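Local coordinates for protein possible marr-transcriptional regulator (PDB 4B8X) that is of unknown function but belongs to the MarR family of winged-helix transcriptional regulators and probably binds DNA as a dimer, at the interface of chains A and B. Sequence-based numbering; all coordinates share one arbitrary frame. Chains: chain A/B, Possible marr-transcriptional regulator.

Contact 1: the interface of chains A and B. Residues chain A 12-13, 16, 130, 133; chain B 129-130, 133-134.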
ATOM      1  N   SER A  12      10.524  -0.148   4.455  1.00  9.61           N
ATOM      2  CA  SER A  12      10.635   1.152   3.855  1.00 10.57           C
ATOM      3  C   SER A  12       9.599   1.396   2.751  1.00 10.00           C
ATOM      4  O   SER A  12       9.008   2.476   2.696  1.00  9.86           O
ATOM      5  CB  SER A  12      12.035   1.360   3.247  1.00 13.41           C
ATOM      6  OG  SER A  12      13.055   1.271   4.208  1.00 16.51           O
ATOM      7  N   ILE A  13       9.418   0.403   1.879  1.00  9.35           N
ATOM      8  CA  ILE A  13       8.446   0.511   0.795  1.00  9.85           C
ATOM      9  C   ILE A  13       7.021   0.600   1.353  1.00 10.22           C
ATOM     10  O   ILE A  13       6.222   1.417   0.882  1.00 10.52           O
ATOM     11  CB  ILE A  13       8.619  -0.683  -0.180  1.00  9.28           C
ATOM     12  CG1 ILE A  13       9.912  -0.530  -0.989  1.00 10.23           C
ATOM     13  CG2 ILE A  13       7.406  -0.773  -1.091  1.00 11.96           C
ATOM     14  CD1 ILE A  13      10.396  -1.800  -1.641  1.00 11.55           C
ATOM     15  N   ALA A  16       6.610   4.042   2.972  1.00  9.70           N
ATOM     16  CA  ALA A  16       6.541   5.101   1.984  1.00  9.63           C
ATOM     17  C   ALA A  16       5.181   5.101   1.304  1.00  9.90           C
ATOM     18  O   ALA A  16       4.592   6.164   1.068  1.00 10.16           O
ATOM     19  CB  ALA A  16       7.660   4.953   0.959  1.00 10.56           C
ATOM     20  N   ILE A 130      14.572   6.804  -6.973  1.00 12.26           N
ATOM     21  CA  ILE A 130      13.479   5.964  -6.482  1.00 12.20           C
ATOM     22  C   ILE A 130      12.887   5.138  -7.630  1.00 11.93           C
ATOM     23  O   ILE A 130      12.709   3.924  -7.533  1.00 12.67           O
ATOM     24  CB  ILE A 130      12.416   6.815  -5.778  1.00 12.57           C
ATOM     25  CG1 ILE A 130      12.989   7.324  -4.436  1.00 13.58           C
ATOM     26  CG2 ILE A 130      11.129   6.018  -5.591  1.00 13.88           C
ATOM     27  CD1 ILE A 130      12.205   8.426  -3.764  1.00 16.83           C
ATOM     28  N   MET A 133      15.579   2.495  -8.817  1.00 11.89           N
ATOM     29  CA  MET A 133      15.864   1.413  -7.884  1.00 12.20           C
ATOM     30  C   MET A 133      14.752   0.371  -7.832  1.00 11.73           C
ATOM     31  O   MET A 133      15.020  -0.813  -7.573  1.00 12.74           O
ATOM     32  CB  MET A 133      16.187   1.969  -6.478  1.00 13.77           C
ATOM     33  CG  MET A 133      15.004   2.414  -5.625  1.00 15.71           C
ATOM     34  SD  MET A 133      15.366   3.395  -4.126  1.00 16.62           S
ATOM     35  CE  MET A 133      13.697   3.335  -3.499  1.00 13.89           C
TER
ATOM     36  N   GLU B 129      20.017   0.428  -0.777  1.00 12.66           N
ATOM     37  CA  GLU B 129      19.629   1.649  -1.485  1.00 13.37           C
ATOM     38  C   GLU B 129      18.158   2.005  -1.271  1.00 11.77           C
ATOM     39  O   GLU B 129      17.835   3.187  -1.096  1.00 12.38           O
ATOM     40  CB  GLU B 129      19.834   1.496  -2.999  1.00 17.69           C
ATOM     41  CG  GLU B 129      21.234   1.682  -3.530  1.00 23.16           C
ATOM     42  CD  GLU B 129      21.791   3.070  -3.241  1.00 26.21           C
ATOM     43  OE1 GLU B 129      21.344   4.075  -3.822  1.00 35.66           O
ATOM     44  OE2 GLU B 129      22.662   3.162  -2.397  1.00 25.43           O
ATOM     45  N   ILE B 130      17.281   1.014  -1.315  1.00 11.14           N
ATOM     46  CA  ILE B 130      15.869   1.246  -1.073  1.00 11.33           C
ATOM     47  C   ILE B 130      15.664   1.873   0.310  1.00 10.83           C
ATOM     48  O   ILE B 130      14.996   2.897   0.469  1.00 11.31           O
ATOM     49  CB  ILE B 130      15.040  -0.030  -1.233  1.00 11.30           C
ATOM     50  CG1 ILE B 130      15.011  -0.454  -2.704  1.00 13.20           C
ATOM     51  CG2 ILE B 130      13.637   0.174  -0.658  1.00 13.06           C
ATOM     52  CD1 ILE B 130      14.526  -1.876  -2.881  1.00 17.39           C
ATOM     53  N   MET B 133      17.185   5.517   0.435  1.00 10.54           N
ATOM     54  CA  MET B 133      16.499   6.507  -0.362  1.00 11.74           C
ATOM     55  C   MET B 133      15.145   6.886   0.203  1.00 11.27           C
ATOM     56  O   MET B 133      14.739   8.036   0.055  1.00 11.92           O
ATOM     57  CB  MET B 133      16.300   6.012  -1.799  1.00 12.42           C
ATOM     58  CG  MET B 133      17.553   6.023  -2.636  1.00 16.89           C
ATOM     59  SD  MET B 133      18.320   7.637  -2.766  1.00 19.19           S
ATOM     60  CE  MET B 133      16.940   8.680  -3.261  1.00 22.15           C
ATOM     61  N   LEU B 134      14.453   5.955   0.858  1.00  9.75           N
ATOM     62  CA  LEU B 134      13.132   6.242   1.405  1.00 10.21           C
ATOM     63  C   LEU B 134      13.215   6.772   2.850  1.00 10.74           C
ATOM     64  O   LEU B 134      12.220   7.219   3.415  1.00 11.38           O
ATOM     65  CB  LEU B 134      12.231   5.026   1.306  1.00 10.81           C
ATOM     66  CG  LEU B 134      11.958   4.557  -0.120  1.00 11.09           C
ATOM     67  CD1 LEU B 134      11.154   3.260  -0.142  1.00 12.68           C
ATOM     68  CD2 LEU B 134      11.246   5.639  -0.933  1.00 12.86           C
TER

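Contact 2: the interface of chains A and B. Residues chain A 13, 130, 134, 137; chain B 12-13, 16.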
ATOM      1  N   ILE A  13       9.418   0.403   1.879  1.00  9.35           N
ATOM      2  CA  ILE A  13       8.446   0.511   0.795  1.00  9.85           C
ATOM      3  C   ILE A  13       7.021   0.600   1.353  1.00 10.22           C
ATOM      4  O   ILE A  13       6.222   1.417   0.882  1.00 10.52           O
ATOM      5  CB  ILE A  13       8.619  -0.683  -0.180  1.00  9.28           C
ATOM      6  CG1 ILE A  13       9.912  -0.530  -0.989  1.00 10.23           C
ATOM      7  CG2 ILE A  13       7.406  -0.773  -1.091  1.00 11.96           C
ATOM      8  CD1 ILE A  13      10.396  -1.800  -1.641  1.00 11.55           C
ATOM      9  N   ILE A 130      14.572   6.804  -6.973  1.00 12.26           N
ATOM     10  CA  ILE A 130      13.479   5.964  -6.482  1.00 12.20           C
ATOM     11  C   ILE A 130      12.887   5.138  -7.630  1.00 11.93           C
ATOM     12  O   ILE A 130      12.709   3.924  -7.533  1.00 12.67           O
ATOM     13  CB  ILE A 130      12.416   6.815  -5.778  1.00 12.57           C
ATOM     14  CG1 ILE A 130      12.989   7.324  -4.436  1.00 13.58           C
ATOM     15  CG2 ILE A 130      11.129   6.018  -5.591  1.00 13.88           C
ATOM     16  CD1 ILE A 130      12.205   8.426  -3.764  1.00 16.83           C
ATOM     17  N   LEU A 134      13.516   0.790  -8.100  1.00 10.26           N
ATOM     18  CA  LEU A 134      12.374  -0.108  -8.029  1.00 10.89           C
ATOM     19  C   LEU A 134      12.022  -0.702  -9.391  1.00 10.98           C
ATOM     20  O   LEU A 134      11.165  -1.595  -9.483  1.00 11.95           O
ATOM     21  CB  LEU A 134      11.175   0.626  -7.447  1.00 10.97           C
ATOM     22  CG  LEU A 134      11.348   1.119  -5.999  1.00 11.68           C
ATOM     23  CD1 LEU A 134      10.144   1.949  -5.573  1.00 12.42           C
ATOM     24  CD2 LEU A 134      11.605  -0.058  -5.059  1.00 13.20           C
ATOM     25  N   LEU A 137      12.259  -4.730  -9.990  1.00 13.22           N
ATOM     26  CA  LEU A 137      11.134  -5.412  -9.374  1.00 13.55           C
ATOM     27  C   LEU A 137       9.876  -5.357 -10.252  1.00 13.02           C
ATOM     28  O   LEU A 137       9.138  -6.345 -10.419  1.00 14.04           O
ATOM     29  CB  LEU A 137      10.876  -4.796  -7.981  1.00 13.87           C
ATOM     30  CG  LEU A 137       9.849  -5.499  -7.095  1.00 15.62           C
ATOM     31  CD1 LEU A 137      10.428  -6.791  -6.528  1.00 18.64           C
ATOM     32  CD2 LEU A 137       9.429  -4.584  -5.965  1.00 17.41           C
TER
ATOM     33  N   SER B  12       6.106   4.092  -8.880  1.00 11.42           N
ATOM     34  CA  SER B  12       7.052   3.049  -8.557  0.50 10.60           C
ATOM     35  C   SER B  12       6.873   2.504  -7.144  1.00  9.91           C
ATOM     36  O   SER B  12       6.940   1.290  -6.923  1.00 11.09           O
ATOM     37  CB  SER B  12       8.475   3.557  -8.708  0.50 11.57           C
ATOM     38  OG  SER B  12       8.733   3.826 -10.064  0.50 16.69           O
ATOM     39  N   ILE B  13       6.677   3.417  -6.183  1.00 10.32           N
ATOM     40  CA  ILE B  13       6.481   3.020  -4.784  1.00 10.16           C
ATOM     41  C   ILE B  13       5.175   2.244  -4.641  1.00 10.40           C
ATOM     42  O   ILE B  13       5.135   1.214  -3.961  1.00 11.24           O
ATOM     43  CB  ILE B  13       6.516   4.243  -3.852  1.00 10.55           C
ATOM     44  CG1 ILE B  13       7.939   4.800  -3.773  1.00 10.92           C
ATOM     45  CG2 ILE B  13       5.940   3.918  -2.473  1.00 11.39           C
ATOM     46  CD1 ILE B  13       8.006   6.204  -3.226  1.00 11.87           C
ATOM     47  N   ALA B  16       5.628  -1.203  -6.235  1.00 10.95           N
ATOM     48  CA  ALA B  16       6.468  -2.061  -5.423  1.00 10.22           C
ATOM     49  C   ALA B  16       5.709  -2.573  -4.204  1.00  9.94           C
ATOM     50  O   ALA B  16       5.859  -3.731  -3.838  1.00 10.77           O
ATOM     51  CB  ALA B  16       7.744  -1.327  -5.011  1.00 11.18           C
TER

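Contact 3: the interface of chains A and B. Residues chain A 8-9, 11-12; chain B 130-131, 138.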
ATOM      1  N   ALA A   8      14.487  -4.398   6.065  1.00 11.66           N
ATOM      2  CA  ALA A   8      14.583  -2.959   6.010  1.00 11.93           C
ATOM      3  C   ALA A   8      13.947  -2.417   4.749  1.00 11.30           C
ATOM      4  O   ALA A   8      13.248  -1.395   4.784  1.00 11.17           O
ATOM      5  CB  ALA A   8      16.044  -2.553   6.075  1.00 15.06           C
ATOM      6  N   ALA A   9      14.173  -3.082   3.618  1.00 10.51           N
ATOM      7  CA  ALA A   9      13.646  -2.601   2.338  1.00 10.22           C
ATOM      8  C   ALA A   9      12.133  -2.718   2.276  1.00  9.83           C
ATOM      9  O   ALA A   9      11.453  -1.787   1.863  1.00  9.70           O
ATOM     10  CB  ALA A   9      14.326  -3.331   1.195  1.00 10.92           C
ATOM     11  N   THR A  11       9.966  -2.865   4.721  1.00 10.59           N
ATOM     12  CA  THR A  11       9.394  -1.907   5.657  1.00 11.19           C
ATOM     13  C   THR A  11       9.405  -0.507   5.059  1.00 10.14           C
ATOM     14  O   THR A  11       8.445   0.267   5.178  1.00 11.35           O
ATOM     15  CB  THR A  11      10.118  -1.941   7.025  1.00 13.42           C
ATOM     16  OG1 THR A  11       9.979  -3.251   7.572  1.00 15.78           O
ATOM     17  CG2 THR A  11       9.535  -0.890   7.977  1.00 16.77           C
ATOM     18  N   SER A  12      10.524  -0.148   4.455  1.00  9.61           N
ATOM     19  CA  SER A  12      10.635   1.152   3.855  1.00 10.57           C
ATOM     20  C   SER A  12       9.599   1.396   2.751  1.00 10.00           C
ATOM     21  O   SER A  12       9.008   2.476   2.696  1.00  9.86           O
ATOM     22  CB  SER A  12      12.035   1.360   3.247  1.00 13.41           C
ATOM     23  OG  SER A  12      13.055   1.271   4.208  1.00 16.51           O
TER
ATOM     24  N   ILE B 130      17.281   1.014  -1.315  1.00 11.14           N
ATOM     25  CA  ILE B 130      15.869   1.246  -1.073  1.00 11.33           C
ATOM     26  C   ILE B 130      15.664   1.873   0.310  1.00 10.83           C
ATOM     27  O   ILE B 130      14.996   2.897   0.469  1.00 11.31           O
ATOM     28  CB  ILE B 130      15.040  -0.030  -1.233  1.00 11.30           C
ATOM     29  CG1 ILE B 130      15.011  -0.454  -2.704  1.00 13.20           C
ATOM     30  CG2 ILE B 130      13.637   0.174  -0.658  1.00 13.06           C
ATOM     31  CD1 ILE B 130      14.526  -1.876  -2.881  1.00 17.39           C
ATOM     32  N   PHE B 131      16.279   1.268   1.342  1.00 10.14           N
ATOM     33  CA  PHE B 131      16.218   1.806   2.689  1.00 10.10           C
ATOM     34  C   PHE B 131      16.735   3.236   2.743  1.00 10.21           C
ATOM     35  O   PHE B 131      16.088   4.136   3.307  1.00 10.93           O
ATOM     36  CB  PHE B 131      17.003   0.884   3.655  1.00 11.39           C
ATOM     37  CG  PHE B 131      17.126   1.445   5.036  1.00 11.50           C
ATOM     38  CD1 PHE B 131      16.063   1.349   5.934  1.00 12.77           C
ATOM     39  CD2 PHE B 131      18.282   2.120   5.410  1.00 13.14           C
ATOM     40  CE1 PHE B 131      16.164   1.913   7.181  1.00 16.20           C
ATOM     41  CE2 PHE B 131      18.361   2.697   6.645  1.00 15.88           C
ATOM     42  CZ  PHE B 131      17.310   2.584   7.517  1.00 16.10           C
ATOM     43  N   ARG B 138      10.397   8.898   5.583  1.00 11.79           N
ATOM     44  CA  ARG B 138      10.007   8.311   6.854  1.00 11.58           C
ATOM     45  C   ARG B 138      10.384   9.176   8.074  1.00 11.32           C
ATOM     46  O   ARG B 138       9.636   9.261   9.049  1.00 12.31           O
ATOM     47  CB  ARG B 138      10.598   6.914   6.951  1.00 11.70           C
ATOM     48  CG  ARG B 138       9.984   5.946   5.945  1.00 12.31           C
ATOM     49  CD  ARG B 138      10.617   4.575   6.057  1.00 12.51           C
ATOM     50  NE  ARG B 138      10.323   4.019   7.370  1.00 13.89           N
ATOM     51  CZ  ARG B 138      10.998   3.022   7.915  1.00 14.96           C
ATOM     52  NH1 ARG B 138      12.041   2.510   7.268  1.00 17.55           N
ATOM     53  NH2 ARG B 138      10.641   2.564   9.097  1.00 19.47           N
TER
HETATM   54  O   HOH W   1      13.787   3.821   4.961  1.00 14.47           O

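Contact 1: the interface of chains A and B
Methyl CD1 of B:Leu134 lies over one face of the flat peptide that joins A:Ser12 to A:Ile13, 3.6 Å from A:Ser12 O. SD of A:Met133 lies to one side of a second peptide plane, that between B:Glu129 and B:Ile130, offset towards CA of B:Ile130 and not over the centre of the peptide. Around the B:Leu134 methyl, CB of A:Ser12 and CB of A:Ala16, one helical turn further on, complete the apolar seat. A:Met133 does most of the reaching. Its CG stands between the backbone N and the carbonyl carbon (chi1 78°) and the chain beyond is extended, which brings SD against helix 129-140 of chain B. There SD rests 3.6 Å from CB of B:Met133, and the terminal CE rests against both CA of B:Ile130 and CG of B:Leu134, 4.0 Å from the latter. B:Met133, by contrast, bends at chi2 and chi3 and meets its counterpart with CB and CG, so the two methionines break the local two-fold symmetry. On one flank CG1 of A:Ile13 packs at 3.8 Å against CG2 of B:Ile130; on the other, CD1 of A:Ile130 touches CD2 of B:Leu134. The patch is a hydrophobic helix-to-helix seam that presumably holds the two subunits together as a dimer.

Contact 2: the interface of chains A and B
A:Leu134, on a turn of helix 129-140 that departs somewhat from regular helical torsions (phi -95°, psi -6°), packs against the turn of helix 5-28 in chain B that carries B:Ser12, B:Ile13 and B:Ala16. Its CG is anti to the carbonyl carbon (chi1 -63°), and the branched end thus points into the partner helix with the two methyls divided. CD1 settles 3.5 Å from the carbonyl oxygen of B:Ser12 and also touches CB of that serine and CA of B:Ile13. CD2 turns to the methyl of B:Ala16, at 4.1 Å. That small side chain is also met by A:Leu137 and A:Ile13. CD2 of A:Leu137 approaches CB of B:Ala16 at 3.8 Å, and CG2 of A:Ile13 comes in from helix 5-28 of chain A, 4.0 Å from the same CB. At the other end of the patch B:Ile13 crosses A:Ile130 at a slant, its CG1 and CD1 both meeting CG2 of A:Ile130, with CG1 3.9 Å from that methyl. Residues 130, 134 and 137 form one apolar stripe along the last helix of chain A, and this stripe meets the first long helix of chain B where the terminal segments of the two chains intertwine.

Contact 3: the interface of chains A and B
The methyl of A:Ala9 meets CG2 of B:Ile130 at 4.0 Å, and beside it CB of A:Ala8 sits 3.9 Å from CD1 of B:Phe131. In this MarR-family dimer the two alanines lie on helix 5-28 of chain A, and the residues they touch lie on helix 129-140 of chain B. The A:Ala8 methyl is to one face of the phenyl ring but shifted outward past CD1, so it does not cap the ring centre. B:Phe131 holds its CG anti to the backbone N (chi1 173°), which lays the ring along the alanine turn. At the rim of the ring, the hydroxyl OG of A:Ser12 approaches CD1 to 3.5 Å. That hydroxyl is anchored within its own helix by a hydrogen bond to A:Ala8 O, 2.7 Å long, with the donor tilted 32° from the carbonyl plane. Since its hydrogen is used there, OG probably accepts from water 1, 2.8 Å away. The same water lies 2.9 Å from the carbonyl oxygen of B:Phe131 and thereby ties the two helices together. Guanidinium nitrogen NH1 of B:Arg138 is a further partner of water 1 at 3.2 Å, with 153° at the hydrogen. The arginine chain bends at chi3, bringing its flat end to A:Thr11, whose CG2 methyl lies on one side of the guanidinium plane, shifted out to NH2 at 3.8 Å, the two side chains crossing at about a right angle.

All three contacts bring helix 5-28 of one chain against helix 129-140 of the other; contact 1 also joins the two 129-140 helices, and contact 2 the two 5-28 helices. The C-alpha centres of contact 1 and contact 3 are about 5 Å apart, and A:Ser12 and B:Ile130 belong to both. Contact 2 lies about 7 Å from contact 1, with A:Ile13 and A:Ile130 in common, and about 10 Å from contact 3. Much of contact 2 repeats, with the chains exchanged, packing in contact 1, as the two-fold requires. Together they form a continuous surface with an apolar middle and a water-bridged polar margin, consistent with a dimer in which the N- and C-terminal helices are shared.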